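PDB 2Z4S: chromosomal replication initiator protein DnaA from Thermotoga maritima, which binds ATP and assembles as a right-handed spiral filament on the replication origin, where it is thought to initiate and regulate chromosomal replication. Local coordinates for residues 282-291 / 319-329. Residues are numbered along the deposited sequence; the frame is centred on the assembly and turned at random.
Sequences ELPEEVLNFV and EVDLKEAILLL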
ATOM      1  N   GLU A 282       6.445   6.781 -22.893  1.00 88.33           N
ATOM      2  CA  GLU A 282       6.309   8.157 -23.373  1.00 89.52           C
ATOM      3  C   GLU A 282       4.927   8.282 -24.002  1.00 88.65           C
ATOM      4  O   GLU A 282       4.372   7.302 -24.500  1.00 88.18           O
ATOM      5  CB  GLU A 282       7.379   8.460 -24.427  1.00112.89           C
ATOM      6  CG  GLU A 282       7.069   9.670 -25.317  1.00117.27           C
ATOM      7  CD  GLU A 282       7.271   9.376 -26.806  1.00119.08           C
ATOM      8  OE1 GLU A 282       8.413   9.019 -27.192  1.00119.39           O
ATOM      9  OE2 GLU A 282       6.288   9.500 -27.584  1.00118.02           O
ATOM     10  N   LEU A 283       4.369   9.480 -23.989  1.00 62.99           N
ATOM     11  CA  LEU A 283       3.056   9.667 -24.579  1.00 63.51           C
ATOM     12  C   LEU A 283       2.850  11.102 -25.027  1.00 63.96           C
ATOM     13  O   LEU A 283       3.430  12.038 -24.467  1.00 63.00           O
ATOM     14  CB  LEU A 283       1.961   9.289 -23.580  1.00 83.32           C
ATOM     15  CG  LEU A 283       1.902   7.838 -23.093  1.00 83.85           C
ATOM     16  CD1 LEU A 283       0.885   7.710 -21.960  1.00 83.31           C
ATOM     17  CD2 LEU A 283       1.541   6.928 -24.259  1.00 85.06           C
ATOM     18  N   PRO A 284       2.023  11.294 -26.060  1.00 74.56           N
ATOM     19  CA  PRO A 284       1.748  12.637 -26.572  1.00 74.96           C
ATOM     20  C   PRO A 284       1.200  13.488 -25.440  1.00 75.98           C
ATOM     21  O   PRO A 284       0.232  13.106 -24.781  1.00 76.79           O
ATOM     22  CB  PRO A 284       0.701  12.388 -27.651  1.00 62.03           C
ATOM     23  CG  PRO A 284       1.046  11.012 -28.146  1.00 61.71           C
ATOM     24  CD  PRO A 284       1.345  10.267 -26.869  1.00 61.82           C
ATOM     25  N   GLU A 285       1.830  14.634 -25.211  1.00 77.42           N
ATOM     26  CA  GLU A 285       1.409  15.553 -24.161  1.00 77.77           C
ATOM     27  C   GLU A 285      -0.069  15.962 -24.279  1.00 77.19           C
ATOM     28  O   GLU A 285      -0.484  16.991 -23.750  1.00 77.27           O
ATOM     29  CB  GLU A 285       2.322  16.792 -24.168  1.00 97.29           C
ATOM     30  CG  GLU A 285       2.678  17.355 -25.583  1.00100.93           C
ATOM     31  CD  GLU A 285       3.760  16.554 -26.337  1.00100.90           C
ATOM     32  OE1 GLU A 285       4.888  16.411 -25.809  1.00101.15           O
ATOM     33  OE2 GLU A 285       3.483  16.075 -27.463  1.00100.29           O
ATOM     34  N   GLU A 286      -0.857  15.141 -24.965  1.00 65.17           N
ATOM     35  CA  GLU A 286      -2.279  15.390 -25.162  1.00 65.11           C
ATOM     36  C   GLU A 286      -3.030  14.097 -24.850  1.00 63.38           C
ATOM     37  O   GLU A 286      -4.213  14.103 -24.518  1.00 62.70           O
ATOM     38  CB  GLU A 286      -2.553  15.809 -26.614  1.00120.58           C
ATOM     39  CG  GLU A 286      -1.548  16.822 -27.189  1.00125.16           C
ATOM     40  CD  GLU A 286      -0.672  16.240 -28.313  1.00127.11           C
ATOM     41  OE1 GLU A 286      -1.199  15.999 -29.427  1.00128.18           O
ATOM     42  OE2 GLU A 286       0.543  16.022 -28.083  1.00127.14           O
ATOM     43  N   VAL A 287      -2.338  12.977 -24.981  1.00 72.30           N
ATOM     44  CA  VAL A 287      -2.950  11.701 -24.674  1.00 72.57           C
ATOM     45  C   VAL A 287      -2.884  11.509 -23.162  1.00 73.38           C
ATOM     46  O   VAL A 287      -3.880  11.146 -22.527  1.00 73.38           O
ATOM     47  CB  VAL A 287      -2.217  10.551 -25.369  1.00 79.51           C
ATOM     48  CG1 VAL A 287      -2.760   9.209 -24.890  1.00 79.27           C
ATOM     49  CG2 VAL A 287      -2.400  10.675 -26.864  1.00 81.00           C
ATOM     50  N   LEU A 288      -1.706  11.757 -22.589  1.00 85.90           N
ATOM     51  CA  LEU A 288      -1.522  11.626 -21.148  1.00 84.24           C
ATOM     52  C   LEU A 288      -2.608  12.471 -20.506  1.00 82.98           C
ATOM     53  O   LEU A 288      -3.341  12.016 -19.633  1.00 82.92           O
ATOM     54  CB  LEU A 288      -0.146  12.145 -20.730  1.00 85.64           C
ATOM     55  CG  LEU A 288       0.293  11.798 -19.300  1.00 86.67           C
ATOM     56  CD1 LEU A 288       1.725  12.237 -19.075  1.00 87.32           C
ATOM     57  CD2 LEU A 288      -0.618  12.475 -18.297  1.00 87.57           C
ATOM     58  N   ASN A 289      -2.707  13.711 -20.960  1.00 73.77           N
ATOM     59  CA  ASN A 289      -3.713  14.626 -20.454  1.00 72.42           C
ATOM     60  C   ASN A 289      -5.117  14.024 -20.503  1.00 70.11           C
ATOM     61  O   ASN A 289      -5.875  14.129 -19.544  1.00 70.28           O
ATOM     62  CB  ASN A 289      -3.683  15.921 -21.263  1.00 79.84           C
ATOM     63  CG  ASN A 289      -3.481  17.133 -20.397  1.00 79.93           C
ATOM     64  OD1 ASN A 289      -2.451  17.265 -19.722  1.00 78.98           O
ATOM     65  ND2 ASN A 289      -4.467  18.031 -20.397  1.00 79.71           N
ATOM     66  N   PHE A 290      -5.470  13.401 -21.620  1.00 73.30           N
ATOM     67  CA  PHE A 290      -6.791  12.796 -21.734  1.00 71.69           C
ATOM     68  C   PHE A 290      -6.937  11.662 -20.726  1.00 72.14           C
ATOM     69  O   PHE A 290      -7.975  11.530 -20.078  1.00 73.13           O
ATOM     70  CB  PHE A 290      -7.026  12.245 -23.137  1.00 55.47           C
ATOM     71  CG  PHE A 290      -8.333  11.525 -23.282  1.00 52.23           C
ATOM     72  CD1 PHE A 290      -9.506  12.229 -23.554  1.00 51.56           C
ATOM     73  CD2 PHE A 290      -8.401  10.143 -23.105  1.00 50.07           C
ATOM     74  CE1 PHE A 290     -10.735  11.571 -23.649  1.00 51.48           C
ATOM     75  CE2 PHE A 290      -9.620   9.467 -23.193  1.00 50.27           C
ATOM     76  CZ  PHE A 290     -10.794  10.183 -23.467  1.00 51.75           C
ATOM     77  N   VAL A 291      -5.902  10.836 -20.608  1.00 67.18           N
ATOM     78  CA  VAL A 291      -5.922   9.723 -19.670  1.00 66.69           C
ATOM     79  C   VAL A 291      -6.038  10.249 -18.241  1.00 67.61           C
ATOM     80  O   VAL A 291      -6.919   9.837 -17.482  1.00 67.40           O
ATOM     81  CB  VAL A 291      -4.642   8.885 -19.790  1.00 51.48           C
ATOM     82  CG1 VAL A 291      -4.663   7.746 -18.797  1.00 50.23           C
ATOM     83  CG2 VAL A 291      -4.522   8.350 -21.193  1.00 52.22           C
ATOM     84  N   GLU A 319       3.212   5.505 -33.179  1.00 80.91           N
ATOM     85  CA  GLU A 319       2.730   6.179 -31.985  1.00 79.53           C
ATOM     86  C   GLU A 319       1.253   5.868 -31.705  1.00 78.08           C
ATOM     87  O   GLU A 319       0.672   4.928 -32.264  1.00 76.49           O
ATOM     88  CB  GLU A 319       2.911   7.694 -32.152  1.00 99.36           C
ATOM     89  CG  GLU A 319       3.744   8.369 -31.071  1.00101.64           C
ATOM     90  CD  GLU A 319       3.172   8.178 -29.669  1.00104.06           C
ATOM     91  OE1 GLU A 319       1.966   8.458 -29.466  1.00105.04           O
ATOM     92  OE2 GLU A 319       3.935   7.752 -28.771  1.00104.57           O
ATOM     93  N   VAL A 320       0.668   6.676 -30.822  1.00 84.59           N
ATOM     94  CA  VAL A 320      -0.732   6.562 -30.420  1.00 82.92           C
ATOM     95  C   VAL A 320      -1.364   7.944 -30.452  1.00 81.96           C
ATOM     96  O   VAL A 320      -0.967   8.823 -29.688  1.00 81.11           O
ATOM     97  CB  VAL A 320      -0.885   6.044 -28.971  1.00 70.29           C
ATOM     98  CG1 VAL A 320      -2.338   6.143 -28.548  1.00 69.48           C
ATOM     99  CG2 VAL A 320      -0.406   4.611 -28.867  1.00 71.05           C
ATOM    100  N   ASP A 321      -2.336   8.145 -31.334  1.00 83.24           N
ATOM    101  CA  ASP A 321      -2.992   9.438 -31.382  1.00 82.40           C
ATOM    102  C   ASP A 321      -4.163   9.362 -30.413  1.00 80.90           C
ATOM    103  O   ASP A 321      -4.504   8.278 -29.929  1.00 80.24           O
ATOM    104  CB  ASP A 321      -3.450   9.784 -32.815  1.00108.97           C
ATOM    105  CG  ASP A 321      -4.789   9.160 -33.193  1.00110.80           C
ATOM    106  OD1 ASP A 321      -5.812   9.477 -32.544  1.00113.23           O
ATOM    107  OD2 ASP A 321      -4.822   8.366 -34.158  1.00110.70           O
ATOM    108  N   LEU A 322      -4.764  10.509 -30.120  1.00 70.49           N
ATOM    109  CA  LEU A 322      -5.886  10.569 -29.195  1.00 68.70           C
ATOM    110  C   LEU A 322      -6.967   9.532 -29.468  1.00 68.26           C
ATOM    111  O   LEU A 322      -7.195   8.642 -28.649  1.00 68.26           O
ATOM    112  CB  LEU A 322      -6.516  11.957 -29.214  1.00 64.92           C
ATOM    113  CG  LEU A 322      -7.694  12.101 -28.252  1.00 63.75           C
ATOM    114  CD1 LEU A 322      -7.236  11.730 -26.865  1.00 64.00           C
ATOM    115  CD2 LEU A 322      -8.219  13.521 -28.269  1.00 63.32           C
ATOM    116  N   LYS A 323      -7.631   9.660 -30.615  1.00 67.23           N
ATOM    117  CA  LYS A 323      -8.706   8.745 -31.003  1.00 67.53           C
ATOM    118  C   LYS A 323      -8.404   7.263 -30.778  1.00 68.20           C
ATOM    119  O   LYS A 323      -9.279   6.494 -30.372  1.00 67.29           O
ATOM    120  CB  LYS A 323      -9.058   8.933 -32.473  1.00 73.46           C
ATOM    121  CG  LYS A 323      -9.471  10.329 -32.881  1.00 72.35           C
ATOM    122  CD  LYS A 323     -10.124  10.228 -34.240  1.00 71.23           C
ATOM    123  CE  LYS A 323     -10.522  11.555 -34.806  1.00 70.58           C
ATOM    124  NZ  LYS A 323     -11.249  11.294 -36.076  1.00 70.59           N
ATOM    125  N   GLU A 324      -7.172   6.862 -31.060  1.00 72.37           N
ATOM    126  CA  GLU A 324      -6.777   5.471 -30.892  1.00 74.08           C
ATOM    127  C   GLU A 324      -6.877   5.060 -29.424  1.00 72.72           C
ATOM    128  O   GLU A 324      -7.546   4.079 -29.085  1.00 71.05           O
ATOM    129  CB  GLU A 324      -5.338   5.270 -31.389  1.00133.44           C
ATOM    130  CG  GLU A 324      -5.058   5.852 -32.775  1.00137.88           C
ATOM    131  CD  GLU A 324      -3.587   5.733 -33.189  1.00140.57           C
ATOM    132  OE1 GLU A 324      -3.146   6.545 -34.038  1.00141.53           O
ATOM    133  OE2 GLU A 324      -2.878   4.829 -32.681  1.00141.69           O
ATOM    134  N   ALA A 325      -6.205   5.823 -28.563  1.00 94.09           N
ATOM    135  CA  ALA A 325      -6.193   5.562 -27.121  1.00 93.36           C
ATOM    136  C   ALA A 325      -7.605   5.482 -26.537  1.00 92.50           C
ATOM    137  O   ALA A 325      -7.870   4.670 -25.649  1.00 92.67           O
ATOM    138  CB  ALA A 325      -5.389   6.646 -26.401  1.00 68.16           C
ATOM    139  N   ILE A 326      -8.505   6.326 -27.036  1.00 70.23           N
ATOM    140  CA  ILE A 326      -9.884   6.338 -26.571  1.00 68.27           C
ATOM    141  C   ILE A 326     -10.592   4.998 -26.775  1.00 69.09           C
ATOM    142  O   ILE A 326     -11.370   4.581 -25.926  1.00 69.45           O
ATOM    143  CB  ILE A 326     -10.676   7.442 -27.265  1.00 51.58           C
ATOM    144  CG1 ILE A 326     -10.083   8.797 -26.873  1.00 49.74           C
ATOM    145  CG2 ILE A 326     -12.150   7.328 -26.915  1.00 50.58           C
ATOM    146  CD1 ILE A 326     -10.883   9.996 -27.332  1.00 49.07           C
ATOM    147  N   LEU A 327     -10.336   4.327 -27.895  1.00 73.48           N
ATOM    148  CA  LEU A 327     -10.949   3.018 -28.158  1.00 73.85           C
ATOM    149  C   LEU A 327     -10.241   1.994 -27.289  1.00 73.18           C
ATOM    150  O   LEU A 327     -10.875   1.152 -26.665  1.00 72.86           O
ATOM    151  CB  LEU A 327     -10.797   2.620 -29.638  1.00 99.52           C
ATOM    152  CG  LEU A 327     -10.972   1.145 -30.071  1.00 99.32           C
ATOM    153  CD1 LEU A 327     -12.422   0.675 -29.911  1.00 96.95           C
ATOM    154  CD2 LEU A 327     -10.518   1.013 -31.522  1.00 97.51           C
ATOM    155  N   LEU A 328      -8.917   2.068 -27.267  1.00 68.43           N
ATOM    156  CA  LEU A 328      -8.121   1.162 -26.458  1.00 69.55           C
ATOM    157  C   LEU A 328      -8.552   1.250 -24.986  1.00 70.91           C
ATOM    158  O   LEU A 328      -8.773   0.230 -24.336  1.00 70.94           O
ATOM    159  CB  LEU A 328      -6.642   1.518 -26.592  1.00 69.50           C
ATOM    160  CG  LEU A 328      -5.971   1.204 -27.931  1.00 68.61           C
ATOM    161  CD1 LEU A 328      -4.635   1.930 -28.041  1.00 68.37           C
ATOM    162  CD2 LEU A 328      -5.774  -0.296 -28.049  1.00 67.03           C
ATOM    163  N   LEU A 329      -8.687   2.473 -24.477  1.00 86.87           N
ATOM    164  CA  LEU A 329      -9.079   2.706 -23.086  1.00 88.95           C
ATOM    165  C   LEU A 329     -10.588   2.874 -22.897  1.00 91.33           C
ATOM    166  O   LEU A 329     -11.048   3.922 -22.428  1.00 92.21           O
ATOM    167  CB  LEU A 329      -8.384   3.961 -22.540  1.00 68.07           C
ATOM    168  CG  LEU A 329      -6.860   4.039 -22.602  1.00 68.26           C
ATOM    169  CD1 LEU A 329      -6.377   5.339 -21.961  1.00 66.56           C
ATOM    170  CD2 LEU A 329      -6.267   2.832 -21.891  1.00 69.03           C
TER
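Two acidic side chains, Glu282 and Glu319, meet where no hydrogen bond joins the segments: Glu282 OE2 lies 3.2 Å from Glu319 OE2, the carboxylate planes 22° apart. Lys313 of helix 299-315, which forms a salt bridge with Glu319 OE2 and a hydrogen bond to the backbone O of Glu282, probably offsets the like charges. The bend of the Glu319 chain at chi2 (-59°) folds its carboxylate back so that OE1 reaches the Pro284 ring and accepts a hydrogen bond from Val320 N, which comes from above the carboxylate plane. An alanine in place of Glu319 would probably leave Lys313 without its salt-bridge mate and uncover that proline ring.

Beyond this polar end the contact illustrates how two helices pack mainly through apolar side chains. It belongs to the small all-helical lid that follows the nucleotide-binding core in AAA+ proteins, here joined by helix 322-328 from the start of the predicted DNA-binding domain. Helix segments 287-291 and 322-328 run at 33°, their axes 10.1 Å apart. Phe290, its CG anti to the backbone N, extends its ring into a CH-pi contact, with Ile326 CG1 over one face, 4.1 Å from the Phe290 ring centroid; Leu322 CD1 approaches the same ring obliquely. Deeper in, Val287 CG1 rests against Ala325 CB at 4.0 Å, and Val291 CG2 meets Leu329 CD1 at 3.6 Å, with helix 299-315 behind them.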